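Local coordinates for probable tagatose 6-phosphate kinase (Sinorhizobium meliloti, PDB 3TXV), which probably serves carbohydrate metabolism, with a tentatively assigned tagatose-6-phosphate kinase activity, and belongs to the GatZ/KbaZ-like family of tagatose-bisphosphate aldolase subunits, at residues 292-295 / 296-300; 346-349 / 350-354; 355-358 / 359-363; 414-417 / 418-422. One frame throughout, in Å; residues are numbered along the deposited sequence.

The four contacts follow one another along the second half of the chain, after the last strand, 283-288, of an eight-stranded parallel barrel of the TIM type. Contact 1 occupies helix 290-310 and stands between the others, its centre about 11 Å from those of contacts 3 and 4 and about 12 Å from that of contact 2. Contact 2 is near the C-terminal end of helix 342-351, and contact 3 belongs to the loop leading from there to helix 364-376. Contact 4, on helix 407-424, packs on the other flank of helix 290-310; its centre is about 20 Å from that of contact 3. The helix after the final barrel strand is thus covered by two later parts of the chain.

Contact 1: 292-295 / 296-300; sequences LTFA and LREAL
Phe-294 and Arg-297 run side by side in the same direction from one turn of helix 290-310, and the guanidinium edge comes down on the ring. Arg-297 CZ is 4.5 Å from the centroid of the Phe-294 ring and 18° off its normal, a cation-pi contact in which the two planes are 86° apart. NH2 is the part that reaches the ring, displaced toward its rim. From the following position, Glu-298 OE2 approaches Phe-294 CE1 at 3.5 Å, bringing a carboxylate beside the same aromatic group.

The backbone acceptors are taken up in helical i to i+4 fashion. Thr-293 O receives Arg-297 N at 2.9 Å in an almost straight bond, Phe-294 O receives Glu-298 N at 3.1 Å, and Ala-295 O receives Ala-299 N at 3.0 Å. The bond from Leu-296 N to Leu-292 O is weak, at 3.4 Å. The Thr-293 hydroxyl finds its main partner in Asp-355 OD2, with a weak further bond to Pro-290 O.

Leu-292, Ala-295 and Ala-299 face helix 407-424, while Leu-292, Thr-293 and Leu-296 rest on Val-33 of helix 31-43; helix 290-310 itself follows the last barrel strand, 283-288.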
loop_
_atom_site.group_PDB
_atom_site.type_symbol
_atom_site.label_atom_id
_atom_site.label_comp_id
_atom_site.label_asym_id
_atom_site.label_seq_id
_atom_site.Cartn_x
_atom_site.Cartn_y
_atom_site.Cartn_z
ATOM N N LEU A 292 -5.669 -2.171 -5.052
ATOM C CA LEU A 292 -6.366 -3.196 -4.345
ATOM C C LEU A 292 -7.656 -2.654 -3.878
ATOM O O LEU A 292 -8.609 -3.342 -3.811
ATOM C CB LEU A 292 -5.564 -3.615 -3.140
ATOM C CG LEU A 292 -4.342 -4.418 -3.455
ATOM C CD1 LEU A 292 -3.490 -4.497 -2.311
ATOM C CD2 LEU A 292 -4.766 -5.723 -3.823
ATOM N N THR A 293 -7.667 -1.394 -3.524
ATOM C CA THR A 293 -8.897 -0.700 -3.124
ATOM C C THR A 293 -9.633 -0.138 -4.332
ATOM O O THR A 293 -10.845 0.117 -4.285
ATOM C CB THR A 293 -8.591 0.458 -2.212
ATOM O OG1 THR A 293 -7.434 1.165 -2.717
ATOM C CG2 THR A 293 -8.358 -0.030 -0.785
ATOM N N PHE A 294 -8.890 0.092 -5.409
ATOM C CA PHE A 294 -9.516 0.404 -6.665
ATOM C C PHE A 294 -10.503 -0.740 -7.032
ATOM O O PHE A 294 -11.684 -0.483 -7.228
ATOM C CB PHE A 294 -8.444 0.638 -7.736
ATOM C CG PHE A 294 -8.994 0.888 -9.101
ATOM C CD1 PHE A 294 -9.383 -0.176 -9.910
ATOM C CD2 PHE A 294 -9.148 2.190 -9.568
ATOM C CE1 PHE A 294 -9.929 0.053 -11.196
ATOM C CE2 PHE A 294 -9.662 2.435 -10.822
ATOM C CZ PHE A 294 -10.050 1.368 -11.657
ATOM N N ALA A 295 -10.035 -1.986 -7.090
ATOM C CA ALA A 295 -10.909 -3.131 -7.368
ATOM C C ALA A 295 -12.076 -3.284 -6.345
ATOM O O ALA A 295 -13.252 -3.551 -6.728
ATOM C CB ALA A 295 -10.102 -4.371 -7.431
ATOM N N LEU A 296 -11.760 -3.099 -5.050
ATOM C CA LEU A 296 -12.763 -3.163 -4.011
ATOM C C LEU A 296 -13.883 -2.202 -4.354
ATOM O O LEU A 296 -15.040 -2.623 -4.448
ATOM C CB LEU A 296 -12.161 -2.848 -2.662
ATOM C CG LEU A 296 -13.105 -2.734 -1.447
ATOM C CD1 LEU A 296 -14.263 -3.763 -1.471
ATOM C CD2 LEU A 296 -12.301 -2.870 -0.165
ATOM N N ARG A 297 -13.547 -0.937 -4.593
ATOM C CA ARG A 297 -14.501 0.071 -5.075
ATOM C C ARG A 297 -15.360 -0.416 -6.257
ATOM O O ARG A 297 -16.583 -0.283 -6.229
ATOM C CB ARG A 297 -13.725 1.333 -5.466
ATOM C CG ARG A 297 -14.472 2.620 -5.590
ATOM C CD ARG A 297 -14.841 2.911 -7.005
ATOM N NE ARG A 297 -13.656 2.893 -7.846
ATOM C CZ ARG A 297 -13.654 2.598 -9.153
ATOM N NH1 ARG A 297 -14.779 2.301 -9.798
ATOM N NH2 ARG A 297 -12.519 2.584 -9.816
ATOM N N GLU A 298 -14.757 -0.968 -7.310
ATOM C CA GLU A 298 -15.588 -1.435 -8.432
ATOM C C GLU A 298 -16.617 -2.434 -7.958
ATOM O O GLU A 298 -17.758 -2.343 -8.356
ATOM C CB GLU A 298 -14.794 -2.092 -9.542
ATOM C CG GLU A 298 -14.042 -1.163 -10.364
ATOM C CD GLU A 298 -13.380 -1.869 -11.515
ATOM O OE1 GLU A 298 -13.323 -3.130 -11.445
ATOM O OE2 GLU A 298 -12.929 -1.169 -12.471
ATOM N N ALA A 299 -16.207 -3.376 -7.114
ATOM C CA ALA A 299 -17.122 -4.394 -6.607
ATOM C C ALA A 299 -18.250 -3.732 -5.816
ATOM O O ALA A 299 -19.446 -4.020 -6.043
ATOM C CB ALA A 299 -16.376 -5.418 -5.737
ATOM N N LEU A 300 -17.877 -2.831 -4.908
ATOM C CA LEU A 300 -18.882 -2.163 -4.116
ATOM C C LEU A 300 -19.829 -1.372 -5.024
ATOM O O LEU A 300 -21.030 -1.416 -4.821
ATOM C CB LEU A 300 -18.262 -1.313 -3.011
ATOM C CG LEU A 300 -17.643 -2.070 -1.824
ATOM C CD1 LEU A 300 -16.929 -1.081 -0.960
ATOM C CD2 LEU A 300 -18.660 -2.841 -0.968
#

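Contact 2: 346-349 / 350-354; sequences RLQR and HFSYS
Leu-347 O takes two backbone donors at once, Phe-351 N at 2.9 Å and, weakly, His-350 N at 3.3 Å, as the last part of helix 342-351 gives way to an ST turn at Ser-352. The Phe-351 bond has the i to i+4 spacing of an alpha helix and lies in the carbonyl plane; the His-350 bond has i to i+3 spacing. One residue on, Ser-352 N still reaches back to Gln-348 O, but weakly, at 3.5 Å.

Side chains continue the pairing on the exposed side. Leu-347 and Phe-351 cross at about a right angle, with Leu-347 CD1 3.8 Å from Phe-351 CB. Phe-351 carries its CG beside its own backbone N (chi1 -63°), which sets the ring edge against Leu-347 O, near the ring plane, with Phe-351 CD2 3.3 Å from that oxygen.

The His-350 ring reaches Tyr-301 of helix 290-310 and Glu-324 of helix 319-329. His-350 CD2, at the ring edge, is 3.4 Å from Arg-346 O, and ND1 is hydrogen-bonded to Tyr-301 OH, which fixes the rotation of the imidazole. Arg-349 leaves the same turn for a salt bridge from NE to Glu-324 and a cation-pi contact with Trp-334. In the ST turn, Ser-352 OG, itself hydrogen-bonded to Asn-236, accepts Ser-354 N at 2.7 Å.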
loop_
_atom_site.group_PDB
_atom_site.type_symbol
_atom_site.label_atom_id
_atom_site.label_comp_id
_atom_site.label_asym_id
_atom_site.label_seq_id
_atom_site.Cartn_x
_atom_site.Cartn_y
_atom_site.Cartn_z
ATOM N N ARG A 346 -15.477 15.162 -11.319
ATOM C CA ARG A 346 -16.459 14.130 -10.973
ATOM C C ARG A 346 -15.968 12.748 -11.470
ATOM O O ARG A 346 -15.692 11.853 -10.668
ATOM C CB ARG A 346 -17.874 14.473 -11.488
ATOM C CG ARG A 346 -18.973 13.635 -10.849
ATOM C CD ARG A 346 -20.421 14.091 -11.168
ATOM N NE ARG A 346 -20.967 13.428 -12.357
ATOM C CZ ARG A 346 -20.620 13.707 -13.632
ATOM N NH1 ARG A 346 -19.720 14.653 -13.936
ATOM N NH2 ARG A 346 -21.169 13.034 -14.632
ATOM N N LEU A 347 -15.805 12.596 -12.778
ATOM C CA LEU A 347 -15.266 11.383 -13.322
ATOM C C LEU A 347 -14.145 10.837 -12.429
ATOM O O LEU A 347 -14.156 9.678 -12.028
ATOM C CB LEU A 347 -14.808 11.626 -14.768
ATOM C CG LEU A 347 -13.720 10.787 -15.444
ATOM C CD1 LEU A 347 -14.017 9.352 -15.322
ATOM C CD2 LEU A 347 -13.666 11.131 -16.872
ATOM N N GLN A 348 -13.195 11.684 -12.089
ATOM C CA GLN A 348 -12.027 11.241 -11.367
ATOM C C GLN A 348 -12.200 10.966 -9.892
ATOM O O GLN A 348 -11.418 10.205 -9.313
ATOM C CB GLN A 348 -10.878 12.201 -11.574
ATOM C CG GLN A 348 -9.806 11.549 -12.354
ATOM C CD GLN A 348 -9.925 11.854 -13.789
ATOM O OE1 GLN A 348 -10.178 13.006 -14.141
ATOM N NE2 GLN A 348 -9.735 10.850 -14.649
ATOM N N ARG A 349 -13.187 11.587 -9.265
ATOM C CA ARG A 349 -13.456 11.264 -7.878
ATOM C C ARG A 349 -13.780 9.773 -7.723
ATOM O O ARG A 349 -13.431 9.164 -6.706
ATOM C CB ARG A 349 -14.576 12.123 -7.320
ATOM C CG ARG A 349 -14.089 13.400 -6.730
ATOM C CD ARG A 349 -15.146 14.099 -5.898
ATOM N NE ARG A 349 -16.320 14.523 -6.657
ATOM C CZ ARG A 349 -16.336 15.547 -7.504
ATOM N NH1 ARG A 349 -15.224 16.241 -7.724
ATOM N NH2 ARG A 349 -17.470 15.861 -8.142
ATOM N N HIS A 350 -14.408 9.190 -8.744
ATOM C CA HIS A 350 -14.847 7.796 -8.690
ATOM C C HIS A 350 -13.932 6.851 -9.467
ATOM O O HIS A 350 -13.716 5.682 -9.069
ATOM C CB HIS A 350 -16.317 7.674 -9.182
ATOM C CG HIS A 350 -17.250 8.586 -8.462
ATOM N ND1 HIS A 350 -17.814 8.262 -7.249
ATOM C CD2 HIS A 350 -17.651 9.846 -8.735
ATOM C CE1 HIS A 350 -18.543 9.271 -6.813
ATOM N NE2 HIS A 350 -18.466 10.245 -7.702
ATOM N N PHE A 351 -13.385 7.346 -10.574
ATOM C CA PHE A 351 -12.834 6.413 -11.536
ATOM C C PHE A 351 -11.347 6.384 -11.708
ATOM O O PHE A 351 -10.810 5.419 -12.247
ATOM C CB PHE A 351 -13.581 6.515 -12.841
ATOM C CG PHE A 351 -15.015 6.145 -12.694
ATOM C CD1 PHE A 351 -15.375 4.811 -12.433
ATOM C CD2 PHE A 351 -16.008 7.103 -12.752
ATOM C CE1 PHE A 351 -16.696 4.435 -12.261
ATOM C CE2 PHE A 351 -17.363 6.718 -12.581
ATOM C CZ PHE A 351 -17.690 5.387 -12.341
ATOM N N SER A 352 -10.665 7.393 -11.202
ATOM C CA SER A 352 -9.255 7.503 -11.481
ATOM C C SER A 352 -8.473 6.442 -10.754
ATOM O O SER A 352 -8.815 6.062 -9.629
ATOM C CB SER A 352 -8.731 8.861 -11.057
ATOM O OG SER A 352 -7.474 8.714 -10.407
ATOM N N TYR A 353 -7.402 6.011 -11.410
ATOM C CA TYR A 353 -6.402 5.096 -10.882
ATOM C C TYR A 353 -5.679 5.609 -9.630
ATOM O O TYR A 353 -5.082 4.809 -8.921
ATOM C CB TYR A 353 -5.330 4.862 -11.958
ATOM C CG TYR A 353 -5.663 3.931 -13.109
ATOM C CD1 TYR A 353 -6.322 2.716 -12.892
ATOM C CD2 TYR A 353 -5.251 4.237 -14.406
ATOM C CE1 TYR A 353 -6.586 1.833 -13.937
ATOM C CE2 TYR A 353 -5.500 3.372 -15.474
ATOM C CZ TYR A 353 -6.180 2.173 -15.233
ATOM O OH TYR A 353 -6.456 1.308 -16.283
ATOM N N SER A 354 -5.669 6.923 -9.380
ATOM C CA SER A 354 -5.063 7.466 -8.133
ATOM C C SER A 354 -5.866 7.032 -6.913
ATOM O O SER A 354 -5.316 6.927 -5.799
ATOM C CB SER A 354 -4.962 8.996 -8.114
ATOM O OG SER A 354 -4.147 9.485 -9.163
#

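Contact 3: 355-358 / 359-363; sequences DRIR and YYWPH
The Tyr-359 ring has arginines on opposite sides of its plane. Arg-358 runs alongside one face, its CG 4.2 Å from the ring centroid in a CH-pi contact, while the Arg-356 guanidinium lies on the other side over the CE2 corner. That corner falls over the centre of the guanidinium, with Tyr-359 CE2 3.3 Å from Arg-356 CZ and the planes 29° apart. At the ring edge is Arg-356 O; the same oxygen and Ile-357 O border the edge of the Tyr-360 ring. Ile-357 O also lies above one face of Trp-361, toward its rim.

The backbone here has helical torsions but is bonded as overlapping turns: Tyr-359 N to Arg-356 O at 3.0 Å, nearly straight, and Tyr-360 N to Ile-357 O at 3.0 Å. A type I beta turn from Tyr-360 to His-363 follows, and His-363 is the N-cap of helix 364-376, its ND1 bonded to Lys-365 N.

Arg-358, its CG lodged between backbone N and carbonyl carbon (chi1 81°), extends straight to NE. NH1 then forms a salt bridge with Asp-355 OD2 at 2.9 Å and also bonds Ser-354 O, leaving NH2 a weak bond to Tyr-359 OH at 3.4 Å. Arg-356 NE is held by Asn-333 O, and Tyr-360 OH by Glu-330 O.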
loop_
_atom_site.group_PDB
_atom_site.type_symbol
_atom_site.label_atom_id
_atom_site.label_comp_id
_atom_site.label_asym_id
_atom_site.label_seq_id
_atom_site.Cartn_x
_atom_site.Cartn_y
_atom_site.Cartn_z
ATOM N N ASP A 355 -7.164 6.795 -7.124
ATOM C CA ASP A 355 -7.949 6.064 -6.149
ATOM C C ASP A 355 -7.995 6.832 -4.807
ATOM O O ASP A 355 -7.937 6.247 -3.731
ATOM C CB ASP A 355 -7.406 4.613 -5.985
ATOM C CG ASP A 355 -8.155 3.798 -4.888
ATOM O OD1 ASP A 355 -9.391 3.563 -5.044
ATOM O OD2 ASP A 355 -7.516 3.389 -3.875
ATOM N N ARG A 356 -8.118 8.151 -4.867
ATOM C CA ARG A 356 -8.069 8.904 -3.624
ATOM C C ARG A 356 -9.297 8.558 -2.823
ATOM O O ARG A 356 -9.281 8.682 -1.594
ATOM C CB ARG A 356 -7.956 10.427 -3.817
ATOM C CG ARG A 356 -6.818 10.921 -4.694
ATOM C CD ARG A 356 -5.450 10.643 -4.125
ATOM N NE ARG A 356 -5.280 11.160 -2.780
ATOM C CZ ARG A 356 -4.203 10.893 -2.032
ATOM N NH1 ARG A 356 -3.234 10.118 -2.524
ATOM N NH2 ARG A 356 -4.090 11.394 -0.796
ATOM N N ILE A 357 -10.349 8.098 -3.497
ATOM C CA ILE A 357 -11.587 7.725 -2.786
ATOM C C ILE A 357 -11.300 6.805 -1.597
ATOM O O ILE A 357 -12.117 6.716 -0.703
ATOM C CB ILE A 357 -12.638 7.076 -3.722
ATOM C CG1 ILE A 357 -13.996 6.996 -3.049
ATOM C CG2 ILE A 357 -12.202 5.678 -4.193
ATOM C CD1 ILE A 357 -15.111 6.641 -4.047
ATOM N N ARG A 358 -10.128 6.167 -1.583
ATOM C CA ARG A 358 -9.781 5.207 -0.543
ATOM C C ARG A 358 -9.644 5.811 0.875
ATOM O O ARG A 358 -9.686 5.097 1.894
ATOM C CB ARG A 358 -8.530 4.417 -0.931
ATOM C CG ARG A 358 -7.255 5.113 -0.693
ATOM C CD ARG A 358 -6.079 4.197 -0.955
ATOM N NE ARG A 358 -4.869 4.984 -1.189
ATOM C CZ ARG A 358 -4.481 5.387 -2.389
ATOM N NH1 ARG A 358 -5.174 5.041 -3.459
ATOM N NH2 ARG A 358 -3.405 6.141 -2.525
ATOM N N TYR A 359 -9.460 7.128 0.931
ATOM C CA TYR A 359 -9.314 7.812 2.201
ATOM C C TYR A 359 -10.690 8.089 2.822
ATOM O O TYR A 359 -10.781 8.422 4.014
ATOM C CB TYR A 359 -8.468 9.085 2.036
ATOM C CG TYR A 359 -7.058 8.782 1.617
ATOM C CD1 TYR A 359 -6.061 8.494 2.574
ATOM C CD2 TYR A 359 -6.707 8.742 0.262
ATOM C CE1 TYR A 359 -4.744 8.193 2.187
ATOM C CE2 TYR A 359 -5.386 8.444 -0.137
ATOM C CZ TYR A 359 -4.419 8.178 0.832
ATOM O OH TYR A 359 -3.147 7.865 0.431
ATOM N N TYR A 360 -11.748 7.897 2.025
ATOM C CA TYR A 360 -13.116 8.194 2.467
ATOM C C TYR A 360 -13.883 6.972 2.946
ATOM O O TYR A 360 -14.892 7.102 3.617
ATOM C CB TYR A 360 -13.879 8.948 1.377
ATOM C CG TYR A 360 -13.198 10.261 1.027
ATOM C CD1 TYR A 360 -12.112 10.281 0.196
ATOM C CD2 TYR A 360 -13.628 11.479 1.575
ATOM C CE1 TYR A 360 -11.484 11.465 -0.093
ATOM C CE2 TYR A 360 -13.013 12.670 1.273
ATOM C CZ TYR A 360 -11.939 12.656 0.437
ATOM O OH TYR A 360 -11.273 13.813 0.094
ATOM N N TRP A 361 -13.395 5.778 2.649
ATOM C CA TRP A 361 -14.019 4.589 3.227
ATOM C C TRP A 361 -14.246 4.592 4.774
ATOM O O TRP A 361 -15.165 3.925 5.252
ATOM C CB TRP A 361 -13.340 3.323 2.735
ATOM C CG TRP A 361 -13.450 3.163 1.222
ATOM C CD1 TRP A 361 -12.425 2.976 0.335
ATOM C CD2 TRP A 361 -14.646 3.197 0.439
ATOM N NE1 TRP A 361 -12.907 2.884 -0.933
ATOM C CE2 TRP A 361 -14.268 3.014 -0.903
ATOM C CE3 TRP A 361 -16.005 3.355 0.744
ATOM C CZ2 TRP A 361 -15.202 2.981 -1.949
ATOM C CZ3 TRP A 361 -16.929 3.341 -0.298
ATOM C CH2 TRP A 361 -16.528 3.149 -1.623
ATOM N N PRO A 362 -13.407 5.324 5.554
ATOM C CA PRO A 362 -13.676 5.519 7.003
ATOM C C PRO A 362 -14.590 6.683 7.418
ATOM O O PRO A 362 -15.008 6.749 8.557
ATOM C CB PRO A 362 -12.274 5.747 7.593
ATOM C CG PRO A 362 -11.316 5.175 6.544
ATOM C CD PRO A 362 -11.970 5.498 5.256
ATOM N N HIS A 363 -14.893 7.609 6.535
ATOM C CA HIS A 363 -15.743 8.689 6.954
ATOM C C HIS A 363 -17.073 8.102 7.375
ATOM O O HIS A 363 -17.663 7.348 6.617
ATOM C CB HIS A 363 -15.972 9.697 5.839
ATOM C CG HIS A 363 -16.905 10.800 6.232
ATOM N ND1 HIS A 363 -18.215 10.568 6.611
ATOM C CD2 HIS A 363 -16.710 12.135 6.341
ATOM C CE1 HIS A 363 -18.783 11.715 6.934
ATOM N NE2 HIS A 363 -17.893 12.681 6.776
#

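Contact 4: 414-417 / 418-422; sequences AVDA and VLQDY
Val-418 folds back over the preceding turn of helix 407-424 and meets Val-415 O through CB, at 3.3 Å, and through one methyl. With CG1 opposite the backbone N (chi1 -171°), CG2 is left beside that nitrogen, and Val-418 CG2 lies 3.6 Å from Val-415 O. Leu-419, with CG beside its own N (chi1 -74°), points out toward Ala-37 and Arg-40; Leu-419 CG is 3.9 Å from Val-415 O. Val-415 O accepts Leu-419 N at 3.1 Å and, weakly, Val-418 N at 2.9 Å.

On the polar side, Asp-416 O takes Gln-420 N at 2.7 Å. The two side chains reach a shared outside partner: Asp-416 OD2 makes a salt bridge with Arg-40 NH2, to which Gln-420 OE1, at the end of a chain extended beyond CG, adds a weak hydrogen bond. Asp-421 leans back, its OD2 3.5 Å from Ala-417 O, while its side chain touches Pro-272 and Leu-275.

Val-415 and Leu-419 face helix 31-43, and Ala-414 and Val-418 face helix 290-310. Apolar residues there and polar or charged ones on another side (Asp-416, Gln-420, Asp-421) make this an amphipathic helix in the helical layer around a TIM-type barrel.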
loop_
_atom_site.group_PDB
_atom_site.type_symbol
_atom_site.label_atom_id
_atom_site.label_comp_id
_atom_site.label_asym_id
_atom_site.label_seq_id
_atom_site.Cartn_x
_atom_site.Cartn_y
_atom_site.Cartn_z
ATOM N N ALA A 414 -13.217 -9.741 -5.946
ATOM C CA ALA A 414 -12.627 -8.624 -6.706
ATOM C C ALA A 414 -11.191 -8.382 -6.245
ATOM O O ALA A 414 -10.267 -8.461 -7.059
ATOM C CB ALA A 414 -13.464 -7.360 -6.580
ATOM N N VAL A 415 -10.994 -8.147 -4.942
ATOM C CA VAL A 415 -9.642 -7.967 -4.403
ATOM C C VAL A 415 -8.679 -9.100 -4.850
ATOM O O VAL A 415 -7.599 -8.845 -5.427
ATOM C CB VAL A 415 -9.641 -7.789 -2.849
ATOM C CG1 VAL A 415 -8.357 -7.181 -2.401
ATOM C CG2 VAL A 415 -10.777 -6.890 -2.425
ATOM N N ASP A 416 -9.112 -10.341 -4.600
ATOM C CA ASP A 416 -8.341 -11.560 -4.868
ATOM C C ASP A 416 -7.876 -11.642 -6.326
ATOM O O ASP A 416 -6.792 -12.111 -6.605
ATOM C CB ASP A 416 -9.182 -12.774 -4.480
ATOM C CG ASP A 416 -8.346 -14.006 -4.198
ATOM O OD1 ASP A 416 -7.637 -14.028 -3.167
ATOM O OD2 ASP A 416 -8.416 -14.969 -4.982
ATOM N N ALA A 417 -8.677 -11.143 -7.254
ATOM C CA ALA A 417 -8.243 -11.129 -8.653
ATOM C C ALA A 417 -6.949 -10.310 -8.888
ATOM O O ALA A 417 -6.086 -10.712 -9.667
ATOM C CB ALA A 417 -9.373 -10.693 -9.577
ATOM N N VAL A 418 -6.811 -9.181 -8.197
ATOM C CA VAL A 418 -5.583 -8.381 -8.244
ATOM C C VAL A 418 -4.483 -9.171 -7.556
ATOM O O VAL A 418 -3.449 -9.455 -8.156
ATOM C CB VAL A 418 -5.771 -7.023 -7.545
ATOM C CG1 VAL A 418 -4.581 -6.110 -7.789
ATOM C CG2 VAL A 418 -7.098 -6.350 -7.976
ATOM N N LEU A 419 -4.748 -9.571 -6.315
ATOM C CA LEU A 419 -3.816 -10.369 -5.509
ATOM C C LEU A 419 -3.259 -11.627 -6.150
ATOM O O LEU A 419 -2.092 -11.914 -5.980
ATOM C CB LEU A 419 -4.452 -10.774 -4.190
ATOM C CG LEU A 419 -4.613 -9.700 -3.132
ATOM C CD1 LEU A 419 -4.934 -10.392 -1.835
ATOM C CD2 LEU A 419 -3.361 -8.843 -3.015
ATOM N N GLN A 420 -4.099 -12.388 -6.843
ATOM C CA GLN A 420 -3.645 -13.566 -7.589
ATOM C C GLN A 420 -2.417 -13.227 -8.422
ATOM O O GLN A 420 -1.460 -14.005 -8.432
ATOM C CB GLN A 420 -4.727 -14.128 -8.530
ATOM C CG GLN A 420 -5.381 -15.456 -8.109
ATOM C CD GLN A 420 -6.339 -16.035 -9.195
ATOM O OE1 GLN A 420 -7.466 -16.505 -8.903
ATOM N NE2 GLN A 420 -5.882 -15.996 -10.452
ATOM N N ASP A 421 -2.419 -12.081 -9.108
ATOM C CA ASP A 421 -1.319 -11.801 -10.030
ATOM C C ASP A 421 -0.013 -11.530 -9.295
ATOM O O ASP A 421 1.056 -11.812 -9.815
ATOM C CB ASP A 421 -1.646 -10.650 -10.996
ATOM C CG ASP A 421 -2.867 -10.937 -11.882
ATOM O OD1 ASP A 421 -3.046 -12.093 -12.341
ATOM O OD2 ASP A 421 -3.645 -9.976 -12.119
ATOM N N TYR A 422 -0.101 -10.993 -8.084
ATOM C CA TYR A 422 1.095 -10.679 -7.324
ATOM C C TYR A 422 1.740 -11.948 -6.807
ATOM O O TYR A 422 2.955 -12.115 -6.917
ATOM C CB TYR A 422 0.824 -9.648 -6.225
ATOM C CG TYR A 422 0.690 -8.258 -6.810
ATOM C CD1 TYR A 422 -0.542 -7.786 -7.258
ATOM C CD2 TYR A 422 1.798 -7.425 -6.957
ATOM C CE1 TYR A 422 -0.676 -6.525 -7.815
ATOM C CE2 TYR A 422 1.670 -6.146 -7.530
ATOM C CZ TYR A 422 0.425 -5.708 -7.952
ATOM O OH TYR A 422 0.266 -4.460 -8.516
#